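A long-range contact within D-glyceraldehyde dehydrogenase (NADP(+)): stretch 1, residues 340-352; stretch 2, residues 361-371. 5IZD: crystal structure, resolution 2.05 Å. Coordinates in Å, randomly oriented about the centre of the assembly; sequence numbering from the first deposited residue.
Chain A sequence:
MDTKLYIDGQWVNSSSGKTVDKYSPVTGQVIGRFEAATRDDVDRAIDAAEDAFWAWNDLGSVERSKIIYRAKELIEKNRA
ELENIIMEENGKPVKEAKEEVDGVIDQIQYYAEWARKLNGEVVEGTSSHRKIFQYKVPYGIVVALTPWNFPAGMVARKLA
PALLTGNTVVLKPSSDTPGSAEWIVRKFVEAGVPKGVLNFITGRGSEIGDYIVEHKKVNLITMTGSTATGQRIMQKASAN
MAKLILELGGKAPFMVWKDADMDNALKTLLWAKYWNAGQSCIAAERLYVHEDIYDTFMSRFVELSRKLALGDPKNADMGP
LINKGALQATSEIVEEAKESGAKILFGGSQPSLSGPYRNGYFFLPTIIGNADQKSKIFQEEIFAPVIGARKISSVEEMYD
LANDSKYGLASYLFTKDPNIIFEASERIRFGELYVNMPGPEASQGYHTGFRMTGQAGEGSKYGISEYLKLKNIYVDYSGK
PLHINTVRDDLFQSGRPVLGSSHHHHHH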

ATOM      1  N   SER A 340     -22.438  45.603  13.791  1.00 58.88           N
ATOM      2  CA  SER A 340     -21.758  45.816  12.497  1.00 59.31           C
ATOM      3  C   SER A 340     -22.669  46.026  11.258  1.00 59.17           C
ATOM      4  O   SER A 340     -22.183  46.042  10.153  1.00 58.68           O
ATOM      5  CB  SER A 340     -20.807  44.669  12.261  1.00 59.41           C
ATOM      6  OG  SER A 340     -19.817  44.718  13.262  1.00 60.82           O
ATOM      7  N   GLY A 341     -23.976  46.232  11.448  1.00 59.85           N
ATOM      8  CA  GLY A 341     -24.929  46.435  10.338  1.00 58.90           C
ATOM      9  C   GLY A 341     -25.556  45.188   9.718  1.00 57.04           C
ATOM     10  O   GLY A 341     -26.281  45.282   8.719  1.00 57.78           O
ATOM     11  N   ALA A 342     -25.312  44.021  10.302  1.00 54.24           N
ATOM     12  CA  ALA A 342     -25.797  42.791   9.714  1.00 52.48           C
ATOM     13  C   ALA A 342     -27.306  42.667   9.910  1.00 51.67           C
ATOM     14  O   ALA A 342     -27.827  43.034  10.945  1.00 51.68           O
ATOM     15  CB  ALA A 342     -25.085  41.613  10.326  1.00 51.86           C
ATOM     16  N   LYS A 343     -27.993  42.166   8.889  1.00 50.58           N
ATOM     17  CA  LYS A 343     -29.428  41.963   8.894  1.00 49.60           C
ATOM     18  C   LYS A 343     -29.681  40.569   9.532  1.00 48.47           C
ATOM     19  O   LYS A 343     -29.151  39.544   9.056  1.00 47.27           O
ATOM     20  CB  LYS A 343     -29.959  42.041   7.452  1.00 50.14           C
ATOM     21  N   ILE A 344     -30.456  40.532  10.620  1.00 46.83           N
ATOM     22  CA  ILE A 344     -30.919  39.294  11.221  1.00 45.32           C
ATOM     23  C   ILE A 344     -32.166  38.894  10.461  1.00 44.65           C
ATOM     24  O   ILE A 344     -33.191  39.533  10.602  1.00 44.49           O
ATOM     25  CB  ILE A 344     -31.313  39.468  12.728  1.00 45.51           C
ATOM     26  CG1 ILE A 344     -30.165  40.042  13.545  1.00 45.66           C
ATOM     27  CG2 ILE A 344     -31.773  38.152  13.347  1.00 44.79           C
ATOM     28  CD1 ILE A 344     -28.967  39.141  13.620  1.00 45.19           C
ATOM     29  N   LEU A 345     -32.109  37.812   9.714  1.00 43.33           N
ATOM     30  CA  LEU A 345     -33.275  37.328   8.976  1.00 43.40           C
ATOM     31  C   LEU A 345     -34.145  36.442   9.853  1.00 42.78           C
ATOM     32  O   LEU A 345     -35.345  36.342   9.642  1.00 43.47           O
ATOM     33  CB  LEU A 345     -32.820  36.569   7.720  1.00 43.87           C
ATOM     34  CG  LEU A 345     -32.014  37.506   6.779  1.00 44.54           C
ATOM     35  CD1 LEU A 345     -30.967  36.761   5.972  1.00 44.74           C
ATOM     36  CD2 LEU A 345     -32.946  38.316   5.877  1.00 45.42           C
ATOM     37  N   PHE A 346     -33.556  35.778  10.829  1.00 41.23           N
ATOM     38  CA  PHE A 346     -34.334  35.000  11.769  1.00 40.75           C
ATOM     39  C   PHE A 346     -33.496  34.757  13.036  1.00 39.47           C
ATOM     40  O   PHE A 346     -32.255  34.513  12.972  1.00 38.83           O
ATOM     41  CB  PHE A 346     -34.815  33.663  11.153  1.00 40.75           C
ATOM     42  CG  PHE A 346     -35.739  32.914  12.059  1.00 41.16           C
ATOM     43  CD1 PHE A 346     -37.042  33.323  12.225  1.00 42.30           C
ATOM     44  CD2 PHE A 346     -35.276  31.832  12.824  1.00 41.13           C
ATOM     45  CE1 PHE A 346     -37.880  32.691  13.189  1.00 42.58           C
ATOM     46  CE2 PHE A 346     -36.109  31.183  13.759  1.00 41.37           C
ATOM     47  CZ  PHE A 346     -37.418  31.603  13.929  1.00 41.85           C
ATOM     48  N   GLY A 347     -34.174  34.769  14.163  1.00 38.69           N
ATOM     49  CA  GLY A 347     -33.614  34.381  15.451  1.00 37.84           C
ATOM     50  C   GLY A 347     -32.799  35.423  16.172  1.00 37.56           C
ATOM     51  O   GLY A 347     -33.194  36.557  16.238  1.00 37.93           O
ATOM     52  N   GLY A 348     -31.657  35.030  16.743  1.00 36.68           N
ATOM     53  CA  GLY A 348     -30.728  36.006  17.317  1.00 36.57           C
ATOM     54  C   GLY A 348     -30.851  36.208  18.816  1.00 36.81           C
ATOM     55  O   GLY A 348     -30.388  37.211  19.330  1.00 36.95           O
ATOM     56  N   SER A 349     -31.506  35.272  19.496  1.00 36.56           N
ATOM     57  CA  SER A 349     -31.687  35.357  20.957  1.00 37.02           C
ATOM     58  C   SER A 349     -31.969  33.978  21.517  1.00 36.41           C
ATOM     59  O   SER A 349     -32.169  33.005  20.779  1.00 36.12           O
ATOM     60  CB  SER A 349     -32.812  36.348  21.311  1.00 37.71           C
ATOM     61  OG  SER A 349     -34.071  35.755  21.054  1.00 38.12           O
ATOM     62  N   GLN A 350     -31.974  33.908  22.830  1.00 36.49           N
ATOM     63  CA  GLN A 350     -32.465  32.767  23.507  1.00 36.20           C
ATOM     64  C   GLN A 350     -33.968  32.712  23.242  1.00 36.31           C
ATOM     65  O   GLN A 350     -34.610  33.734  23.100  1.00 36.14           O
ATOM     66  CB  GLN A 350     -32.229  32.888  25.009  1.00 36.86           C
ATOM     67  CG  GLN A 350     -30.799  32.975  25.447  1.00 36.84           C
ATOM     68  CD  GLN A 350     -30.669  33.131  26.945  1.00 37.97           C
ATOM     69  OE1 GLN A 350     -30.167  34.133  27.410  1.00 39.26           O
ATOM     70  NE2 GLN A 350     -31.177  32.186  27.705  1.00 38.01           N
ATOM     71  N   PRO A 351     -34.517  31.492  23.175  1.00 36.12           N
ATOM     72  CA  PRO A 351     -35.945  31.344  23.180  1.00 36.69           C
ATOM     73  C   PRO A 351     -36.518  31.643  24.580  1.00 37.42           C
ATOM     74  O   PRO A 351     -35.780  31.854  25.541  1.00 37.45           O
ATOM     75  CB  PRO A 351     -36.124  29.871  22.828  1.00 36.25           C
ATOM     76  CG  PRO A 351     -34.958  29.212  23.439  1.00 35.70           C
ATOM     77  CD  PRO A 351     -33.838  30.188  23.282  1.00 35.52           C
ATOM     78  N   SER A 352     -37.843  31.684  24.649  1.00 38.26           N
ATOM     79  CA  SER A 352     -38.596  31.810  25.888  1.00 38.94           C
ATOM     80  C   SER A 352     -39.343  30.515  26.252  1.00 39.42           C
ATOM     81  O   SER A 352     -40.443  30.253  25.771  1.00 40.18           O
ATOM     82  CB  SER A 352     -39.596  32.956  25.719  1.00 39.46           C
ATOM     83  OG  SER A 352     -40.284  33.181  26.906  1.00 39.52           O
ATOM     84  N   TYR A 361     -29.371  26.357  28.551  1.00 33.59           N
ATOM     85  CA  TYR A 361     -28.555  27.192  27.623  1.00 33.18           C
ATOM     86  C   TYR A 361     -28.954  27.070  26.164  1.00 32.49           C
ATOM     87  O   TYR A 361     -28.130  26.826  25.281  1.00 32.03           O
ATOM     88  CB  TYR A 361     -27.060  26.892  27.793  1.00 33.06           C
ATOM     89  CG  TYR A 361     -26.657  26.674  29.249  1.00 33.71           C
ATOM     90  CD1 TYR A 361     -26.917  27.613  30.224  1.00 34.43           C
ATOM     91  CD2 TYR A 361     -26.008  25.521  29.616  1.00 33.75           C
ATOM     92  CE1 TYR A 361     -26.535  27.407  31.552  1.00 35.05           C
ATOM     93  CE2 TYR A 361     -25.645  25.287  30.935  1.00 34.20           C
ATOM     94  CZ  TYR A 361     -25.887  26.215  31.888  1.00 34.90           C
ATOM     95  OH  TYR A 361     -25.498  25.894  33.184  1.00 35.43           O
ATOM     96  N   PHE A 362     -30.221  27.330  25.907  1.00 32.47           N
ATOM     97  CA  PHE A 362     -30.808  27.227  24.585  1.00 32.01           C
ATOM     98  C   PHE A 362     -30.558  28.506  23.827  1.00 31.97           C
ATOM     99  O   PHE A 362     -30.511  29.581  24.398  1.00 32.08           O
ATOM    100  CB  PHE A 362     -32.312  26.977  24.703  1.00 32.40           C
ATOM    101  CG  PHE A 362     -32.648  25.641  25.288  1.00 32.39           C
ATOM    102  CD1 PHE A 362     -32.681  24.501  24.478  1.00 32.00           C
ATOM    103  CD2 PHE A 362     -32.875  25.494  26.663  1.00 32.76           C
ATOM    104  CE1 PHE A 362     -32.972  23.260  25.009  1.00 32.09           C
ATOM    105  CE2 PHE A 362     -33.146  24.231  27.188  1.00 32.82           C
ATOM    106  CZ  PHE A 362     -33.216  23.112  26.350  1.00 32.47           C
ATOM    107  N   PHE A 363     -30.381  28.390  22.506  1.00 31.69           N
ATOM    108  CA  PHE A 363     -30.286  29.553  21.636  1.00 31.92           C
ATOM    109  C   PHE A 363     -31.039  29.233  20.321  1.00 32.07           C
ATOM    110  O   PHE A 363     -30.942  28.133  19.805  1.00 31.74           O
ATOM    111  CB  PHE A 363     -28.816  29.901  21.354  1.00 31.54           C
ATOM    112  CG  PHE A 363     -28.610  31.315  20.942  1.00 31.79           C
ATOM    113  CD1 PHE A 363     -28.451  32.311  21.905  1.00 32.17           C
ATOM    114  CD2 PHE A 363     -28.674  31.682  19.629  1.00 31.77           C
ATOM    115  CE1 PHE A 363     -28.309  33.634  21.564  1.00 32.45           C
ATOM    116  CE2 PHE A 363     -28.529  33.022  19.264  1.00 32.12           C
ATOM    117  CZ  PHE A 363     -28.351  33.997  20.246  1.00 32.46           C
ATOM    118  N   LEU A 364     -31.776  30.199  19.795  1.00 32.63           N
ATOM    119  CA  LEU A 364     -32.542  29.986  18.576  1.00 32.86           C
ATOM    120  C   LEU A 364     -31.680  29.860  17.331  1.00 32.59           C
ATOM    121  O   LEU A 364     -30.627  30.509  17.239  1.00 32.55           O
ATOM    122  CB  LEU A 364     -33.527  31.149  18.352  1.00 33.51           C
ATOM    123  CG  LEU A 364     -34.694  31.324  19.359  1.00 34.02           C
ATOM    124  CD1 LEU A 364     -35.400  32.651  19.152  1.00 34.54           C
ATOM    125  CD2 LEU A 364     -35.675  30.169  19.142  1.00 34.15           C
ATOM    126  N   PRO A 365     -32.139  29.057  16.341  1.00 32.59           N
ATOM    127  CA  PRO A 365     -31.559  29.144  15.005  1.00 32.39           C
ATOM    128  C   PRO A 365     -31.485  30.596  14.498  1.00 32.77           C
ATOM    129  O   PRO A 365     -32.483  31.348  14.565  1.00 33.34           O
ATOM    130  CB  PRO A 365     -32.552  28.332  14.154  1.00 32.60           C
ATOM    131  CG  PRO A 365     -33.062  27.313  15.091  1.00 32.51           C
ATOM    132  CD  PRO A 365     -33.268  28.105  16.365  1.00 32.75           C
ATOM    133  N   THR A 366     -30.306  31.013  14.072  1.00 32.50           N
ATOM    134  CA  THR A 366     -30.044  32.401  13.767  1.00 32.94           C
ATOM    135  C   THR A 366     -29.394  32.532  12.341  1.00 33.15           C
ATOM    136  O   THR A 366     -28.347  31.936  12.087  1.00 32.28           O
ATOM    137  CB  THR A 366     -29.142  33.027  14.821  1.00 32.79           C
ATOM    138  OG1 THR A 366     -29.751  32.920  16.125  1.00 32.89           O
ATOM    139  CG2 THR A 366     -28.870  34.493  14.476  1.00 33.20           C
ATOM    140  N   ILE A 367     -30.047  33.313  11.475  1.00 34.10           N
ATOM    141  CA  ILE A 367     -29.683  33.444  10.073  1.00 34.97           C
ATOM    142  C   ILE A 367     -29.448  34.924   9.814  1.00 36.06           C
ATOM    143  O   ILE A 367     -30.283  35.763  10.174  1.00 36.73           O
ATOM    144  CB  ILE A 367     -30.770  32.858   9.136  1.00 35.23           C
ATOM    145  CG1 ILE A 367     -31.032  31.370   9.466  1.00 34.77           C
ATOM    146  CG2 ILE A 367     -30.361  32.976   7.672  1.00 35.29           C
ATOM    147  CD1 ILE A 367     -32.422  30.928   9.057  1.00 35.18           C
ATOM    148  N   ILE A 368     -28.279  35.221   9.272  1.00 36.51           N
ATOM    149  CA  ILE A 368     -27.790  36.566   9.043  1.00 37.79           C
ATOM    150  C   ILE A 368     -27.523  36.871   7.547  1.00 39.06           C
ATOM    151  O   ILE A 368     -26.842  36.073   6.896  1.00 38.31           O
ATOM    152  CB  ILE A 368     -26.491  36.742   9.832  1.00 37.57           C
ATOM    153  CG1 ILE A 368     -26.790  36.616  11.337  1.00 37.70           C
ATOM    154  CG2 ILE A 368     -25.828  38.069   9.514  1.00 38.29           C
ATOM    155  CD1 ILE A 368     -25.589  36.903  12.187  1.00 37.65           C
ATOM    156  N   GLY A 369     -28.011  38.021   7.045  1.00 41.18           N
ATOM    157  CA  GLY A 369     -27.633  38.617   5.695  1.00 43.57           C
ATOM    158  C   GLY A 369     -26.668  39.808   5.765  1.00 45.52           C
ATOM    159  O   GLY A 369     -26.551  40.502   6.820  1.00 47.52           O
ATOM    160  N   ASN A 370     -25.978  40.056   4.655  1.00 48.40           N
ATOM    161  CA  ASN A 370     -24.996  41.177   4.494  1.00 49.88           C
ATOM    162  C   ASN A 370     -23.942  41.389   5.625  1.00 50.97           C
ATOM    163  O   ASN A 370     -23.831  42.485   6.205  1.00 52.43           O
ATOM    164  N   ALA A 371     -23.226  40.321   5.995  1.00 50.36           N
ATOM    165  CA  ALA A 371     -21.944  40.467   6.690  1.00 49.30           C
ATOM    166  C   ALA A 371     -20.878  40.155   5.636  1.00 47.65           C
ATOM    167  O   ALA A 371     -21.101  39.376   4.681  1.00 47.50           O
ATOM    168  CB  ALA A 371     -21.838  39.580   7.923  1.00 48.62           C
TER

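What pairs the two strands? Residues 343-346 and 366-369 run antiparallel, and backbone groups do most of the bonding. Lys-343 and Gly-369 satisfy each other twice: Lys-343 N donates to Gly-369 O at 3.0 Å, and Gly-369 N donates to Lys-343 O at 2.8 Å. The Lys-343 side chain is modelled only to CB, so its amine enters no account here. Gly-369 suits its place because Leu-345 CD1 lies 3.4 Å from Gly-369 N, packed over backbone where a side chain would be crowded.

How does the pairing survive the irregularity that follows? Between Ile-344 and Phe-346 the register slips by one residue, a beta bulge, and a single carbonyl serves two donors. Ile-367 O accepts from Leu-345 N at 2.8 Å and, weakly, from Phe-346 N at 3.3 Å. The return bond, Ile-367 N to Phe-346 O at 2.9 Å, is nearly straight, with an angle of 162° at the hydrogen. Phe-346 O also receives a CA-H...O contact from Thr-366 CA at 3.2 Å.

Which donors and acceptors are met where the strand pairing gives out? Thr-366 OG1 acts as a relay: it accepts from Gly-348 N at 2.9 Å and donates to Leu-364 O, 2.8 Å from OG1, within its own stretch. Its chi1 of -58° (m) places the hydroxyl for both. Farther along, Leu-364 N donates to Ser-349 O at 3.0 Å, while Ser-349 OG donates to Gln-350 O, 2.9 Å away, in the next residue of its own stretch. Glycines fit this turn. Gly-347 has positive phi, and a CB there would clash with Pro-365 O; instead its CA approaches that oxygen at 3.4 Å in a CA-H...O contact. Gly-348 adopts backbone angles that would jam a CB against the preceding carbonyl.

What is buried, and which side chains pack there? The two stretches together bury 876 Å², backbone included. On one face of the sheet, Ile-344 CD1 meets Ile-368 CG1 at 4.0 Å. Just before the strand, Ala-342 CB reaches Ile-368 CG2 at 3.7 Å. On the other face, Phe-346 CB lies 4.2 Å from Ile-367 CD1. Beyond the strands, Phe-363 CA-to-CB points away, yet its ring returns to lay one face against Ser-349 C, with CZ 3.5 Å from Ser-349 N. Pro-351, whose nitrogen has no hydrogen to satisfy, contributes carbon instead: its CB packs 3.7 Å from Leu-364 CD2 and its CG 3.7 Å from Phe-362 CB.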